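Local coordinates for protein transcriptional regulator, LRP/AsnC family (Neisseria meningitidis, PDB 2P5V) that probably binds DNA sequence-specifically through a winged helix-turn-helix domain, as a transcriptional regulator of the Lrp/AsnC family that also binds calcium, at residues 70-75 / 114-119. Sequence-based numbering, arbitrary orientation.
Sequences LQAFIR and AFFTDM
A114 trades two backbone hydrogen bonds with A72: its N donates to A72 O, and its O receives A72 N over 2.8 Å in an almost straight bond (174°). On the face carrying A72, A114 CB meets I74 CD1 at 4.3 Å. F115 sits opposite Q71 in a non-hydrogen-bonded antiparallel pair, the two side chains running side by side and pointing the same way. With CG anti to the backbone N (chi1 179°), Q71 lays this methylene over one face of the F115 ring, offset toward the rim, a CH-pi contact 4.1 Å from the centroid. F116 closes a second hydrogen-bonded pair with L70: F116 N donates to L70 O, and L70 N to F116 O (2.9 Å). The F116 ring presents its edge to L70 O and comes obliquely to A72 CB. After F116 the chain leaves the strand through T117, and D118 N-caps helix 119-130 through OD1 to A121 N; D118 O lies 3.5 Å from L70 CD1. Selenomethionine M119, bent at chi2 and chi3, brings CE within 3.9 Å of L70 CD1. In the ferredoxin-like antiparallel sheet of the Lrp/AsnC ligand-binding domain, strand 70-78 runs between 110-116 and 136-150, and F122 of helix 119-130 packs on L70, A72, I74 and the F116 ring.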
ATOM      1  N   LEU G  70      11.517 -11.063  22.410  1.00 53.32           N
ATOM      2  CA  LEU G  70      10.870 -10.723  21.136  1.00 52.04           C
ATOM      3  C   LEU G  70       9.350 -10.660  21.304  1.00 48.93           C
ATOM      4  O   LEU G  70       8.710 -11.678  21.541  1.00 55.90           O
ATOM      5  CB  LEU G  70      11.219 -11.773  20.063  1.00 53.78           C
ATOM      6  CG  LEU G  70      11.675 -11.369  18.652  1.00 58.13           C
ATOM      7  CD1 LEU G  70      11.187 -12.391  17.596  1.00 44.03           C
ATOM      8  CD2 LEU G  70      11.240  -9.963  18.286  1.00 47.45           C
ATOM      9  N   GLN G  71       8.787  -9.461  21.190  1.00 52.37           N
ATOM     10  CA  GLN G  71       7.341  -9.266  21.187  1.00 48.69           C
ATOM     11  C   GLN G  71       6.899  -8.882  19.784  1.00 45.09           C
ATOM     12  O   GLN G  71       7.322  -7.854  19.254  1.00 44.82           O
ATOM     13  CB  GLN G  71       6.934  -8.179  22.172  1.00 48.45           C
ATOM     14  CG  GLN G  71       5.420  -7.936  22.189  1.00 52.17           C
ATOM     15  CD  GLN G  71       4.975  -7.062  23.335  1.00 53.43           C
ATOM     16  OE1 GLN G  71       5.778  -6.362  23.963  1.00 65.24           O
ATOM     17  NE2 GLN G  71       3.686  -7.088  23.609  1.00 62.43           N
ATOM     18  N   ALA G  72       6.042  -9.714  19.198  1.00 51.75           N
ATOM     19  CA  ALA G  72       5.598  -9.554  17.812  1.00 43.60           C
ATOM     20  C   ALA G  72       4.126  -9.170  17.725  1.00 47.20           C
ATOM     21  O   ALA G  72       3.290  -9.684  18.475  1.00 46.55           O
ATOM     22  CB  ALA G  72       5.843 -10.848  17.036  1.00 43.63           C
ATOM     23  N   PHE G  73       3.826  -8.245  16.814  1.00 46.41           N
ATOM     24  CA  PHE G  73       2.464  -8.012  16.357  1.00 47.03           C
ATOM     25  C   PHE G  73       2.344  -8.615  14.963  1.00 44.70           C
ATOM     26  O   PHE G  73       3.004  -8.162  14.031  1.00 47.68           O
ATOM     27  CB  PHE G  73       2.168  -6.524  16.332  1.00 51.18           C
ATOM     28  CG  PHE G  73       1.971  -5.942  17.694  1.00 50.62           C
ATOM     29  CD1 PHE G  73       0.704  -5.865  18.245  1.00 52.11           C
ATOM     30  CD2 PHE G  73       3.052  -5.511  18.444  1.00 46.63           C
ATOM     31  CE1 PHE G  73       0.514  -5.336  19.514  1.00 58.75           C
ATOM     32  CE2 PHE G  73       2.869  -4.981  19.711  1.00 49.72           C
ATOM     33  CZ  PHE G  73       1.603  -4.890  20.242  1.00 53.11           C
ATOM     34  N   ILE G  74       1.540  -9.664  14.827  1.00 50.48           N
ATOM     35  CA  ILE G  74       1.438 -10.396  13.560  1.00 44.41           C
ATOM     36  C   ILE G  74       0.104 -10.096  12.889  1.00 44.75           C
ATOM     37  O   ILE G  74      -0.957 -10.237  13.495  1.00 43.08           O
ATOM     38  CB  ILE G  74       1.585 -11.917  13.751  1.00 46.21           C
ATOM     39  CG1 ILE G  74       2.839 -12.233  14.578  1.00 45.81           C
ATOM     40  CG2 ILE G  74       1.638 -12.625  12.398  1.00 39.10           C
ATOM     41  CD1 ILE G  74       2.920 -13.668  15.079  1.00 50.25           C
ATOM     42  N   ARG G  75       0.186  -9.645  11.638  1.00 43.36           N
ATOM     43  CA  ARG G  75      -0.980  -9.356  10.826  1.00 45.65           C
ATOM     44  C   ARG G  75      -1.253 -10.534   9.892  1.00 42.06           C
ATOM     45  O   ARG G  75      -0.462 -10.818   8.983  1.00 40.17           O
ATOM     46  CB  ARG G  75      -0.739  -8.101  10.001  1.00 40.70           C
ATOM     47  CG  ARG G  75      -0.459  -6.825  10.787  1.00 48.90           C
ATOM     48  CD  ARG G  75      -0.371  -5.668   9.799  1.00 58.90           C
ATOM     49  NE  ARG G  75       0.095  -4.397  10.345  1.00 74.59           N
ATOM     50  CZ  ARG G  75       0.219  -3.269   9.625  1.00 92.89           C
ATOM     51  NH1 ARG G  75      -0.113  -3.240   8.333  1.00 92.13           N
ATOM     52  NH2 ARG G  75       0.674  -2.151  10.191  1.00 87.29           N
ATOM     53  N   ALA G 114       2.221 -11.739  20.189  1.00 49.22           N
ATOM     54  CA  ALA G 114       2.909 -12.983  20.564  1.00 44.95           C
ATOM     55  C   ALA G 114       4.305 -12.740  21.116  1.00 44.95           C
ATOM     56  O   ALA G 114       4.943 -11.742  20.797  1.00 50.91           O
ATOM     57  CB  ALA G 114       2.991 -13.927  19.372  1.00 40.33           C
ATOM     58  N   PHE G 115       4.781 -13.679  21.929  1.00 47.83           N
ATOM     59  CA  PHE G 115       6.076 -13.549  22.579  1.00 42.45           C
ATOM     60  C   PHE G 115       7.002 -14.700  22.245  1.00 41.85           C
ATOM     61  O   PHE G 115       6.579 -15.857  22.205  1.00 43.48           O
ATOM     62  CB  PHE G 115       5.883 -13.481  24.084  1.00 45.40           C
ATOM     63  CG  PHE G 115       5.673 -12.094  24.600  1.00 44.98           C
ATOM     64  CD1 PHE G 115       6.759 -11.285  24.904  1.00 54.70           C
ATOM     65  CD2 PHE G 115       4.397 -11.599  24.796  1.00 57.21           C
ATOM     66  CE1 PHE G 115       6.572 -10.003  25.408  1.00 50.82           C
ATOM     67  CE2 PHE G 115       4.205 -10.312  25.294  1.00 55.49           C
ATOM     68  CZ  PHE G 115       5.298  -9.522  25.605  1.00 52.53           C
ATOM     69  N   PHE G 116       8.273 -14.370  22.015  1.00 46.59           N
ATOM     70  CA  PHE G 116       9.302 -15.359  21.675  1.00 43.95           C
ATOM     71  C   PHE G 116      10.597 -14.973  22.324  1.00 40.84           C
ATOM     72  O   PHE G 116      10.771 -13.819  22.728  1.00 46.01           O
ATOM     73  CB  PHE G 116       9.479 -15.447  20.158  1.00 51.15           C
ATOM     74  CG  PHE G 116       8.211 -15.771  19.435  1.00 37.39           C
ATOM     75  CD1 PHE G 116       7.882 -17.086  19.141  1.00 45.53           C
ATOM     76  CD2 PHE G 116       7.328 -14.767  19.098  1.00 42.13           C
ATOM     77  CE1 PHE G 116       6.690 -17.384  18.498  1.00 47.90           C
ATOM     78  CE2 PHE G 116       6.142 -15.053  18.454  1.00 46.53           C
ATOM     79  CZ  PHE G 116       5.819 -16.364  18.154  1.00 46.19           C
ATOM     80  N   THR G 117      11.498 -15.940  22.453  1.00 42.16           N
ATOM     81  CA  THR G 117      12.821 -15.680  23.017  1.00 44.45           C
ATOM     82  C   THR G 117      13.648 -14.834  22.064  1.00 43.18           C
ATOM     83  O   THR G 117      14.333 -13.903  22.482  1.00 49.67           O
ATOM     84  CB  THR G 117      13.602 -16.969  23.311  1.00 45.30           C
ATOM     85  OG1 THR G 117      13.747 -17.712  22.101  1.00 48.54           O
ATOM     86  CG2 THR G 117      12.886 -17.821  24.357  1.00 49.54           C
ATOM     87  N   ASP G 118      13.574 -15.166  20.779  1.00 43.82           N
ATOM     88  CA  ASP G 118      14.353 -14.482  19.757  1.00 41.71           C
ATOM     89  C   ASP G 118      13.787 -14.778  18.363  1.00 43.96           C
ATOM     90  O   ASP G 118      12.756 -15.448  18.230  1.00 45.05           O
ATOM     91  CB  ASP G 118      15.827 -14.889  19.873  1.00 45.29           C
ATOM     92  CG  ASP G 118      16.022 -16.400  19.859  1.00 46.04           C
ATOM     93  OD1 ASP G 118      15.311 -17.103  19.113  1.00 44.50           O
ATOM     94  OD2 ASP G 118      16.890 -16.881  20.605  1.00 52.51           O
HETATM   95  N   MSE G 119      14.453 -14.254  17.338  1.00 42.75           N
HETATM   96  CA  MSE G 119      13.984 -14.366  15.953  1.00 47.63           C
HETATM   97  C   MSE G 119      13.958 -15.802  15.426  1.00 43.46           C
HETATM   98  O   MSE G 119      13.118 -16.133  14.594  1.00 48.00           O
HETATM   99  CB  MSE G 119      14.844 -13.494  15.025  1.00 39.51           C
HETATM  100  CG  MSE G 119      14.294 -13.345  13.616  1.00 36.13           C
HETATM  101 SE   MSE G 119      12.467 -12.635  13.605  1.00 56.61          SE
HETATM  102  CE  MSE G 119      12.816 -10.868  14.396  1.00 44.68           C
TER